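Uncharacterized protein (Bacteroides thetaiotaomicron VPI-5482, PDB 3KNY) is of unknown function but belongs to the BT_3535-like family, folds into two domains and is probably made as a lipoprotein. Local coordinates at residues T29-V34 with Y57-K61; R52-N56 with K90-N96; K62-R68 with I97-D101. All coordinates share one frame; numbering follows the deposited sequence.

Contact 1. Residues T29-V34 with Y57-K61; sequences TIPDWV and YSFLK
Y57 meets I30 at its tip, P31 along its ring, V34 at the ring root and W33 at CB. Its CB touches two neighbours, V34 CG2 and W33 CZ2, each 3.7 Å from Y57 CB. Y57 CG lies anti to the carbonyl carbon (chi1 -68°), which carries the ring out toward P31 and I30. At the root of the ring, V34 CG2 sits 3.6 Å from Y57 CG. The same methyl stands over one ring face in a CH-pi contact. Next along the ring, CD2 and CE2 of Y57 meet P31; P31 CD is 3.6 Å from Y57 CD2 and comes in obliquely. Y57 CZ reaches I30 CG2 at 4.0 Å, and the phenol oxygen ends beside I30 CG1. Beyond these segments, W46 of helix 40-49 meets the Y57 ring edge-to-face.

W33 brings the second flat group. V34 CG2 lies over the centre of one indole face, so this one methyl is held between two aromatic rings. K61 takes the opposite face: its bent chain puts K61 CE 4.3 Å from the centroid of the W33 six-membered ring. The rim of the indole meets backbone and aliphatic atoms. Y57 O lies in its plane, and L60 CB is 3.7 Å from W33 CZ3. V34 CG1 adds an aliphatic touch, 3.8 Å from L60 CD1.

No hydrogen bond crosses between the segments. Each is instead turned by its own 3-10 bonds, such as V34 N to P31 O and L60 N to Y57 O. This is apolar packing of two loops with 3-10 turns, one leading into helix 40-49, the other starting the crossover from strand 53-55 to helix 66-84.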
loop_
_atom_site.group_PDB
_atom_site.type_symbol
_atom_site.label_atom_id
_atom_site.label_comp_id
_atom_site.label_asym_id
_atom_site.label_seq_id
_atom_site.Cartn_x
_atom_site.Cartn_y
_atom_site.Cartn_z
ATOM N N THR A 29 -3.518 7.905 -12.750
ATOM C CA THR A 29 -2.230 8.195 -13.362
ATOM C C THR A 29 -1.308 6.972 -13.249
ATOM O O THR A 29 -1.455 6.140 -12.340
ATOM C CB THR A 29 -1.519 9.422 -12.732
ATOM O OG1 THR A 29 -0.797 9.021 -11.558
ATOM C CG2 THR A 29 -2.499 10.532 -12.407
ATOM N N ILE A 30 -0.372 6.871 -14.191
ATOM C CA ILE A 30 0.650 5.823 -14.211
ATOM C C ILE A 30 1.969 6.511 -14.519
ATOM O O ILE A 30 2.032 7.274 -15.460
ATOM C CB ILE A 30 0.350 4.736 -15.272
ATOM C CG1 ILE A 30 -1.087 4.226 -15.089
ATOM C CG2 ILE A 30 1.358 3.586 -15.175
ATOM C CD1 ILE A 30 -1.463 3.043 -15.948
ATOM N N PRO A 31 3.013 6.297 -13.698
ATOM C CA PRO A 31 4.286 6.945 -14.030
ATOM C C PRO A 31 4.744 6.577 -15.429
ATOM O O PRO A 31 4.608 5.417 -15.822
ATOM C CB PRO A 31 5.274 6.393 -12.978
ATOM C CG PRO A 31 4.500 5.471 -12.098
ATOM C CD PRO A 31 3.040 5.728 -12.342
ATOM N N ASP A 32 5.274 7.547 -16.168
ATOM C CA ASP A 32 5.643 7.290 -17.536
ATOM C C ASP A 32 6.509 6.040 -17.664
ATOM O O ASP A 32 6.213 5.156 -18.466
ATOM C CB ASP A 32 6.377 8.471 -18.169
ATOM C CG ASP A 32 6.622 8.252 -19.660
ATOM O OD1 ASP A 32 5.662 7.865 -20.354
ATOM O OD2 ASP A 32 7.761 8.427 -20.141
ATOM N N TRP A 33 7.560 5.946 -16.858
ATOM C CA TRP A 33 8.498 4.837 -16.994
ATOM C C TRP A 33 7.837 3.448 -17.032
ATOM O O TRP A 33 8.366 2.512 -17.651
ATOM C CB TRP A 33 9.561 4.903 -15.897
ATOM C CG TRP A 33 9.071 4.575 -14.552
ATOM C CD1 TRP A 33 8.614 5.444 -13.617
ATOM C CD2 TRP A 33 9.000 3.272 -13.964
ATOM N NE1 TRP A 33 8.251 4.764 -12.483
ATOM C CE2 TRP A 33 8.479 3.429 -12.670
ATOM C CE3 TRP A 33 9.322 1.984 -14.412
ATOM C CZ2 TRP A 33 8.274 2.354 -11.813
ATOM C CZ3 TRP A 33 9.114 0.907 -13.552
ATOM C CH2 TRP A 33 8.596 1.103 -12.269
ATOM N N VAL A 34 6.689 3.316 -16.365
ATOM C CA VAL A 34 5.980 2.034 -16.295
ATOM C C VAL A 34 5.619 1.497 -17.672
ATOM O O VAL A 34 5.802 0.309 -17.946
ATOM C CB VAL A 34 4.699 2.127 -15.423
ATOM C CG1 VAL A 34 3.825 0.908 -15.619
ATOM C CG2 VAL A 34 5.077 2.257 -13.985
ATOM N N TYR A 57 4.648 1.279 -8.039
ATOM C CA TYR A 57 5.149 0.436 -9.138
ATOM C C TYR A 57 6.590 -0.051 -8.928
ATOM O O TYR A 57 7.154 -0.670 -9.820
ATOM C CB TYR A 57 4.993 1.167 -10.489
ATOM C CG TYR A 57 3.536 1.338 -10.916
ATOM C CD1 TYR A 57 2.827 0.286 -11.513
ATOM C CD2 TYR A 57 2.861 2.541 -10.706
ATOM C CE1 TYR A 57 1.467 0.430 -11.898
ATOM C CE2 TYR A 57 1.502 2.693 -11.076
ATOM C CZ TYR A 57 0.819 1.634 -11.676
ATOM O OH TYR A 57 -0.510 1.799 -12.031
ATOM N N SER A 58 7.164 0.173 -7.744
ATOM C CA SER A 58 8.558 -0.211 -7.457
ATOM C C SER A 58 8.916 -1.641 -7.882
ATOM O O SER A 58 10.071 -1.926 -8.170
ATOM C CB SER A 58 8.879 -0.081 -5.962
ATOM O OG SER A 58 8.352 -1.203 -5.246
ATOM N N PHE A 59 7.944 -2.539 -7.898
ATOM C CA PHE A 59 8.218 -3.925 -8.245
ATOM C C PHE A 59 8.620 -4.188 -9.692
ATOM O O PHE A 59 9.173 -5.244 -10.000
ATOM C CB PHE A 59 7.005 -4.775 -7.941
ATOM C CG PHE A 59 5.918 -4.670 -8.964
ATOM C CD1 PHE A 59 5.070 -3.563 -8.993
ATOM C CD2 PHE A 59 5.717 -5.701 -9.883
ATOM C CE1 PHE A 59 4.045 -3.478 -9.925
ATOM C CE2 PHE A 59 4.696 -5.625 -10.812
ATOM C CZ PHE A 59 3.853 -4.509 -10.832
ATOM N N LEU A 60 8.302 -3.263 -10.592
ATOM C CA LEU A 60 8.704 -3.397 -11.998
ATOM C C LEU A 60 10.167 -3.023 -12.162
ATOM O O LEU A 60 10.723 -3.184 -13.239
ATOM C CB LEU A 60 7.821 -2.539 -12.920
ATOM C CG LEU A 60 6.371 -3.010 -13.112
ATOM C CD1 LEU A 60 5.544 -1.940 -13.795
ATOM C CD2 LEU A 60 6.309 -4.306 -13.895
ATOM N N LYS A 61 10.803 -2.540 -11.100
ATOM C CA LYS A 61 12.209 -2.211 -11.160
ATOM C C LYS A 61 13.069 -3.424 -10.783
ATOM O O LYS A 61 14.124 -3.282 -10.175
ATOM C CB LYS A 61 12.514 -1.008 -10.262
ATOM C CG LYS A 61 11.665 0.231 -10.574
ATOM C CD LYS A 61 12.478 1.543 -10.484
ATOM C CE LYS A 61 11.635 2.722 -9.962
ATOM N NZ LYS A 61 11.159 2.546 -8.525
#

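Contact 2. Residues R52-N56 with K90-N96; sequences RYEIN and KYEGFLN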
loop_
_atom_site.group_PDB
_atom_site.type_symbol
_atom_site.label_atom_id
_atom_site.label_comp_id
_atom_site.label_asym_id
_atom_site.label_seq_id
_atom_site.Cartn_x
_atom_site.Cartn_y
_atom_site.Cartn_z
ATOM N N ARG A 52 -8.989 3.047 -8.703
ATOM C CA ARG A 52 -9.424 2.694 -7.333
ATOM C C ARG A 52 -8.301 2.616 -6.318
ATOM O O ARG A 52 -8.575 2.679 -5.121
ATOM C CB ARG A 52 -10.119 1.333 -7.322
ATOM C CG ARG A 52 -11.347 1.265 -8.173
ATOM C CD ARG A 52 -12.488 2.007 -7.531
ATOM N NE ARG A 52 -13.678 1.818 -8.335
ATOM C CZ ARG A 52 -13.952 2.509 -9.431
ATOM N NH1 ARG A 52 -13.132 3.476 -9.837
ATOM N NH2 ARG A 52 -15.060 2.232 -10.118
ATOM N N TYR A 53 -7.065 2.452 -6.785
ATOM C CA TYR A 53 -5.915 2.258 -5.907
ATOM C C TYR A 53 -4.822 3.245 -6.273
ATOM O O TYR A 53 -4.642 3.578 -7.453
ATOM C CB TYR A 53 -5.333 0.849 -6.065
ATOM C CG TYR A 53 -6.241 -0.278 -5.673
ATOM C CD1 TYR A 53 -7.155 -0.820 -6.580
ATOM C CD2 TYR A 53 -6.174 -0.829 -4.386
ATOM C CE1 TYR A 53 -7.996 -1.880 -6.206
ATOM C CE2 TYR A 53 -7.007 -1.878 -4.002
ATOM C CZ TYR A 53 -7.910 -2.402 -4.907
ATOM O OH TYR A 53 -8.716 -3.436 -4.507
ATOM N N GLU A 54 -4.090 3.704 -5.271
ATOM C CA GLU A 54 -2.942 4.530 -5.516
ATOM C C GLU A 54 -1.784 3.581 -5.390
ATOM O O GLU A 54 -1.516 3.076 -4.307
ATOM C CB GLU A 54 -2.896 5.701 -4.555
ATOM C CG GLU A 54 -3.977 6.730 -4.920
ATOM C CD GLU A 54 -4.175 7.817 -3.883
ATOM O OE1 GLU A 54 -4.097 7.506 -2.656
ATOM O OE2 GLU A 54 -4.437 8.972 -4.308
ATOM N N ILE A 55 -1.118 3.340 -6.523
ATOM C CA ILE A 55 -0.240 2.189 -6.715
ATOM C C ILE A 55 1.255 2.533 -6.676
ATOM O O ILE A 55 1.708 3.510 -7.250
ATOM C CB ILE A 55 -0.579 1.502 -8.071
ATOM C CG1 ILE A 55 -2.075 1.162 -8.143
ATOM C CG2 ILE A 55 0.242 0.248 -8.270
ATOM C CD1 ILE A 55 -2.576 0.577 -9.492
ATOM N N ASN A 56 2.017 1.714 -5.975
ATOM C CA ASN A 56 3.464 1.815 -5.985
ATOM C C ASN A 56 3.972 0.792 -6.993
ATOM O O ASN A 56 3.770 -0.402 -6.811
ATOM C CB ASN A 56 4.058 1.547 -4.602
ATOM C CG ASN A 56 5.566 1.547 -4.617
ATOM O OD1 ASN A 56 6.169 1.205 -5.619
ATOM N ND2 ASN A 56 6.183 1.926 -3.511
ATOM N N LYS A 90 -15.539 2.187 -5.181
ATOM C CA LYS A 90 -14.978 3.330 -4.426
ATOM C C LYS A 90 -13.469 3.265 -4.233
ATOM O O LYS A 90 -12.866 2.202 -4.302
ATOM C CB LYS A 90 -15.573 3.377 -3.016
ATOM C CG LYS A 90 -16.992 3.875 -2.914
ATOM C CD LYS A 90 -17.511 3.779 -1.457
ATOM C CE LYS A 90 -18.128 2.401 -1.136
ATOM N NZ LYS A 90 -19.395 2.107 -1.906
ATOM N N TYR A 91 -12.871 4.409 -3.925
ATOM C CA TYR A 91 -11.457 4.471 -3.576
ATOM C C TYR A 91 -11.158 3.462 -2.486
ATOM O O TYR A 91 -11.835 3.460 -1.478
ATOM C CB TYR A 91 -11.094 5.843 -3.035
ATOM C CG TYR A 91 -9.669 5.916 -2.531
ATOM C CD1 TYR A 91 -8.599 5.930 -3.416
ATOM C CD2 TYR A 91 -9.392 5.945 -1.176
ATOM C CE1 TYR A 91 -7.310 5.984 -2.959
ATOM C CE2 TYR A 91 -8.102 5.994 -0.710
ATOM C CZ TYR A 91 -7.059 6.034 -1.602
ATOM O OH TYR A 91 -5.762 6.085 -1.135
ATOM N N GLU A 92 -10.131 2.642 -2.694
ATOM C CA GLU A 92 -9.760 1.529 -1.801
ATOM C C GLU A 92 -8.659 1.910 -0.813
ATOM O O GLU A 92 -8.797 1.708 0.390
ATOM C CB GLU A 92 -9.227 0.359 -2.645
ATOM C CG GLU A 92 -10.294 -0.460 -3.308
ATOM C CD GLU A 92 -10.861 -1.490 -2.377
ATOM O OE1 GLU A 92 -10.257 -2.588 -2.225
ATOM O OE2 GLU A 92 -11.913 -1.176 -1.793
ATOM N N GLY A 93 -7.550 2.410 -1.356
ATOM C CA GLY A 93 -6.391 2.814 -0.581
ATOM C C GLY A 93 -5.127 2.654 -1.408
ATOM O O GLY A 93 -5.176 2.660 -2.631
ATOM N N PHE A 94 -3.999 2.483 -0.739
ATOM C CA PHE A 94 -2.730 2.249 -1.410
ATOM C C PHE A 94 -2.573 0.785 -1.825
ATOM O O PHE A 94 -3.312 -0.070 -1.321
ATOM C CB PHE A 94 -1.605 2.654 -0.496
ATOM C CG PHE A 94 -1.701 4.073 -0.038
ATOM C CD1 PHE A 94 -1.496 5.110 -0.930
ATOM C CD2 PHE A 94 -2.013 4.378 1.286
ATOM C CE1 PHE A 94 -1.579 6.431 -0.527
ATOM C CE2 PHE A 94 -2.094 5.714 1.713
ATOM C CZ PHE A 94 -1.873 6.744 0.794
ATOM N N LEU A 95 -1.655 0.520 -2.774
ATOM C CA LEU A 95 -1.330 -0.839 -3.232
ATOM C C LEU A 95 0.177 -1.003 -3.460
ATOM O O LEU A 95 0.793 -0.147 -4.075
ATOM C CB LEU A 95 -2.080 -1.167 -4.521
ATOM C CG LEU A 95 -1.960 -2.592 -5.081
ATOM C CD1 LEU A 95 -2.594 -3.570 -4.119
ATOM C CD2 LEU A 95 -2.600 -2.701 -6.492
ATOM N N ASN A 96 0.758 -2.073 -2.913
ATOM C CA ASN A 96 2.150 -2.490 -3.149
ATOM C C ASN A 96 2.109 -3.870 -3.709
ATOM O O ASN A 96 1.196 -4.642 -3.405
ATOM C CB ASN A 96 2.948 -2.690 -1.874
ATOM C CG ASN A 96 3.274 -1.428 -1.198
ATOM O OD1 ASN A 96 3.365 -0.375 -1.810
ATOM N ND2 ASN A 96 3.461 -1.511 0.089
#
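Y53 and E92 lie side by side and point the same way. Y53 CG is anti to the carbonyl carbon (chi1 -63°), which lays the ring beside E92. E92 CB stands over one face of it, 3.8 Å from the Y53 ring centroid, in a CH-pi contact. The E92 chain then bends at chi2 (-83°) and carries the carboxylate back beside the phenol end, with E92 OE1 2.9 Å from Y53 OH. The carboxylate stands nearly upright to the ring plane, and E92 OE1 forms a salt bridge with K186.

E54 crosses Y91 at about a right angle. Y91 OH donates to E54 OE1 at 2.7 Å, coming from above the carboxylate plane. The edge of the Y91 ring faces E54 CG. E54 OE2 accepts from M15 N, so both oxygens of this buried acid have partners. F94 lies on the same side of the sheet, with F94 CE1 3.5 Å from E54 OE1.

The backbones pair as neighbouring parallel strands of a beta-alpha-beta unit, whose helix 66-84 connects 53-55 to 93-97. E54 N donates to G93 O at 3.0 Å and L95 N to E54 O at 3.0 Å. N56 N continues the ladder to L95 O at 2.9 Å. At the R52 end, E92 N donates to R52 O at 2.9 Å. G93 has backbone angles that call for glycine.

Y53, I55 and L95 share the other face. I55 CG1 meets L95 CD2, and M49 of helix 40-49 touches both residues. Y53 packs on I79 of helix 66-84. R52 lays its CD against K90 O, and its NE bonds to I88 O.

Contact 3. Residues K62-R68 with I97-D101; sequences KDISEKR and IADED
E100 sets its carboxylate against S65 at the start of helix 66-84. S65 N donates to E100 OE1 at 3.0 Å, meeting it on the syn side with an N-H...O angle of 165°. S65 OG bonds to the other oxygen, E100 OE2; the modelled length is very short and doubtful in detail. R68 slides past E100 in the opposite direction, its CB against the carboxylate carbon. With R68 CG anti to the backbone N (chi1 -178°) and a bend at chi2, the guanidinium reaches the backbone of 97-101. There R68 NH2 donates to A98 O at 2.8 Å, from above the carbonyl plane. D99 O lies over one guanidinium face. With an alanine in place of E100, S65 N would probably lose its acceptor and a gap would probably open beside R68 CB.

At the margin, K62 NZ forms a salt bridge with D99, 3.2 Å from D99 OD1; its hydrogen bonds are weak.

Further out, R68 NH1 forms a salt bridge with E71 and a hydrogen bond to P218 O. K126 of strand 124-134 bonds to D99 O. A98 pairs by backbone with I217, which probably helps to hold 97-101 in place. S65 OG also accepts from R68 N at 3.0 Å. This is a serine N-cap, here joined by a glutamate from the loop that follows strand 93-97.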
loop_
_atom_site.group_PDB
_atom_site.type_symbol
_atom_site.label_atom_id
_atom_site.label_comp_id
_atom_site.label_asym_id
_atom_site.label_seq_id
_atom_site.Cartn_x
_atom_site.Cartn_y
_atom_site.Cartn_z
ATOM N N LYS A 62 12.640 -4.618 -11.181
ATOM C CA LYS A 62 13.309 -5.843 -10.768
ATOM C C LYS A 62 12.814 -6.997 -11.620
ATOM O O LYS A 62 11.664 -7.016 -12.045
ATOM C CB LYS A 62 13.003 -6.121 -9.293
ATOM C CG LYS A 62 14.033 -6.964 -8.548
ATOM C CD LYS A 62 13.738 -6.983 -7.033
ATOM C CE LYS A 62 14.149 -5.669 -6.347
ATOM N NZ LYS A 62 13.549 -5.512 -4.989
ATOM N N ASP A 63 13.680 -7.973 -11.844
ATOM C CA ASP A 63 13.348 -9.090 -12.713
ATOM C C ASP A 63 12.341 -10.015 -12.045
ATOM O O ASP A 63 12.624 -10.585 -11.004
ATOM C CB ASP A 63 14.613 -9.860 -13.076
ATOM C CG ASP A 63 15.682 -8.972 -13.689
ATOM O OD1 ASP A 63 15.336 -7.910 -14.263
ATOM O OD2 ASP A 63 16.874 -9.344 -13.589
ATOM N N ILE A 64 11.177 -10.162 -12.670
ATOM C CA ILE A 64 10.060 -10.941 -12.136
ATOM C C ILE A 64 9.937 -12.234 -12.924
ATOM O O ILE A 64 9.866 -12.184 -14.134
ATOM C CB ILE A 64 8.704 -10.174 -12.320
ATOM C CG1 ILE A 64 8.817 -8.681 -11.934
ATOM C CG2 ILE A 64 7.585 -10.869 -11.567
ATOM C CD1 ILE A 64 9.040 -7.701 -13.147
ATOM N N SER A 65 9.871 -13.387 -12.268
ATOM C CA SER A 65 9.696 -14.650 -13.002
ATOM C C SER A 65 8.333 -14.720 -13.675
ATOM O O SER A 65 7.439 -13.923 -13.384
ATOM C CB SER A 65 9.839 -15.858 -12.083
ATOM O OG SER A 65 8.607 -16.180 -11.465
ATOM N N GLU A 66 8.176 -15.691 -14.566
ATOM C CA GLU A 66 6.912 -15.898 -15.266
ATOM C C GLU A 66 5.865 -16.412 -14.282
ATOM O O GLU A 66 4.718 -15.972 -14.331
ATOM C CB GLU A 66 7.068 -16.843 -16.475
ATOM C CG GLU A 66 8.000 -16.315 -17.591
ATOM C CD GLU A 66 7.673 -14.878 -18.052
ATOM O OE1 GLU A 66 6.487 -14.559 -18.295
ATOM O OE2 GLU A 66 8.607 -14.058 -18.180
ATOM N N LYS A 67 6.256 -17.310 -13.375
ATOM C CA LYS A 67 5.344 -17.784 -12.325
ATOM C C LYS A 67 4.761 -16.579 -11.566
ATOM O O LYS A 67 3.559 -16.520 -11.305
ATOM C CB LYS A 67 6.064 -18.713 -11.337
ATOM C CG LYS A 67 5.131 -19.431 -10.337
ATOM C CD LYS A 67 5.783 -19.687 -8.953
ATOM C CE LYS A 67 5.964 -18.377 -8.161
ATOM N NZ LYS A 67 6.264 -18.550 -6.709
ATOM N N ARG A 68 5.634 -15.622 -11.242
ATOM C CA ARG A 68 5.251 -14.427 -10.507
ATOM C C ARG A 68 4.372 -13.510 -11.340
ATOM O O ARG A 68 3.330 -13.073 -10.865
ATOM C CB ARG A 68 6.486 -13.677 -10.020
ATOM C CG ARG A 68 6.188 -12.436 -9.188
ATOM C CD ARG A 68 5.352 -12.751 -7.949
ATOM N NE ARG A 68 5.061 -11.563 -7.132
ATOM C CZ ARG A 68 4.235 -11.554 -6.078
ATOM N NH1 ARG A 68 3.614 -12.668 -5.711
ATOM N NH2 ARG A 68 4.017 -10.434 -5.383
ATOM N N ILE A 97 3.137 -4.198 -4.483
ATOM C CA ILE A 97 3.296 -5.510 -5.051
ATOM C C ILE A 97 4.555 -6.053 -4.396
ATOM O O ILE A 97 5.643 -5.484 -4.566
ATOM C CB ILE A 97 3.451 -5.417 -6.560
ATOM C CG1 ILE A 97 2.464 -4.375 -7.138
ATOM C CG2 ILE A 97 3.301 -6.807 -7.190
ATOM C CD1 ILE A 97 1.041 -4.698 -6.960
ATOM N N ALA A 98 4.401 -7.115 -3.607
ATOM C CA ALA A 98 5.532 -7.689 -2.885
ATOM C C ALA A 98 6.516 -8.278 -3.881
ATOM O O ALA A 98 6.146 -8.637 -5.011
ATOM C CB ALA A 98 5.072 -8.750 -1.928
ATOM N N ASP A 99 7.776 -8.363 -3.466
ATOM C CA ASP A 99 8.805 -8.994 -4.280
ATOM C C ASP A 99 8.590 -10.507 -4.312
ATOM O O ASP A 99 7.765 -11.058 -3.573
ATOM C CB ASP A 99 10.188 -8.699 -3.706
ATOM C CG ASP A 99 10.644 -7.282 -3.963
ATOM O OD1 ASP A 99 10.596 -6.828 -5.126
ATOM O OD2 ASP A 99 11.078 -6.630 -2.995
ATOM N N GLU A 100 9.351 -11.175 -5.172
ATOM C CA GLU A 100 9.315 -12.631 -5.251
ATOM C C GLU A 100 10.165 -13.225 -4.106
ATOM O O GLU A 100 9.953 -14.384 -3.735
ATOM C CB GLU A 100 9.772 -13.115 -6.647
ATOM C CG GLU A 100 9.086 -14.407 -7.150
ATOM C CD GLU A 100 9.393 -14.748 -8.622
ATOM O OE1 GLU A 100 9.951 -13.901 -9.351
ATOM O OE2 GLU A 100 9.050 -15.864 -9.066
ATOM N N ASP A 101 11.089 -12.425 -3.532
ATOM C CA ASP A 101 11.943 -12.865 -2.396
ATOM C C ASP A 101 11.121 -13.715 -1.429
ATOM O O ASP A 101 10.108 -13.260 -0.940
ATOM C CB ASP A 101 12.664 -11.685 -1.668
ATOM C CG ASP A 101 11.704 -10.597 -1.104
ATOM O OD1 ASP A 101 10.756 -10.893 -0.336
ATOM O OD2 ASP A 101 11.945 -9.401 -1.384
#

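From the N terminus, the loop after strand 7-10 supplies residues 29-34. The chain then forms helix 40-49 and strand 53-55 before contact 1 closes at 57-61. Contact 2 opens at 52-56, between the two segments of contact 1, and closes only at 90-96, so the two cross. Contact 3 starts at 62-68, after contact 1 has closed, and ends at 97-101. It therefore follows contact 1 in series but crosses contact 2. Contact 2 pairs the two strands of the strand-helix-strand unit. Contact 3 ties the start of helix 66-84 to the end of strand 93-97 and the loop after it. Contact 1 fastens the unit's first connection to the loop before helix 40-49. F59 packs on I97, bringing contacts 1 and 3 together.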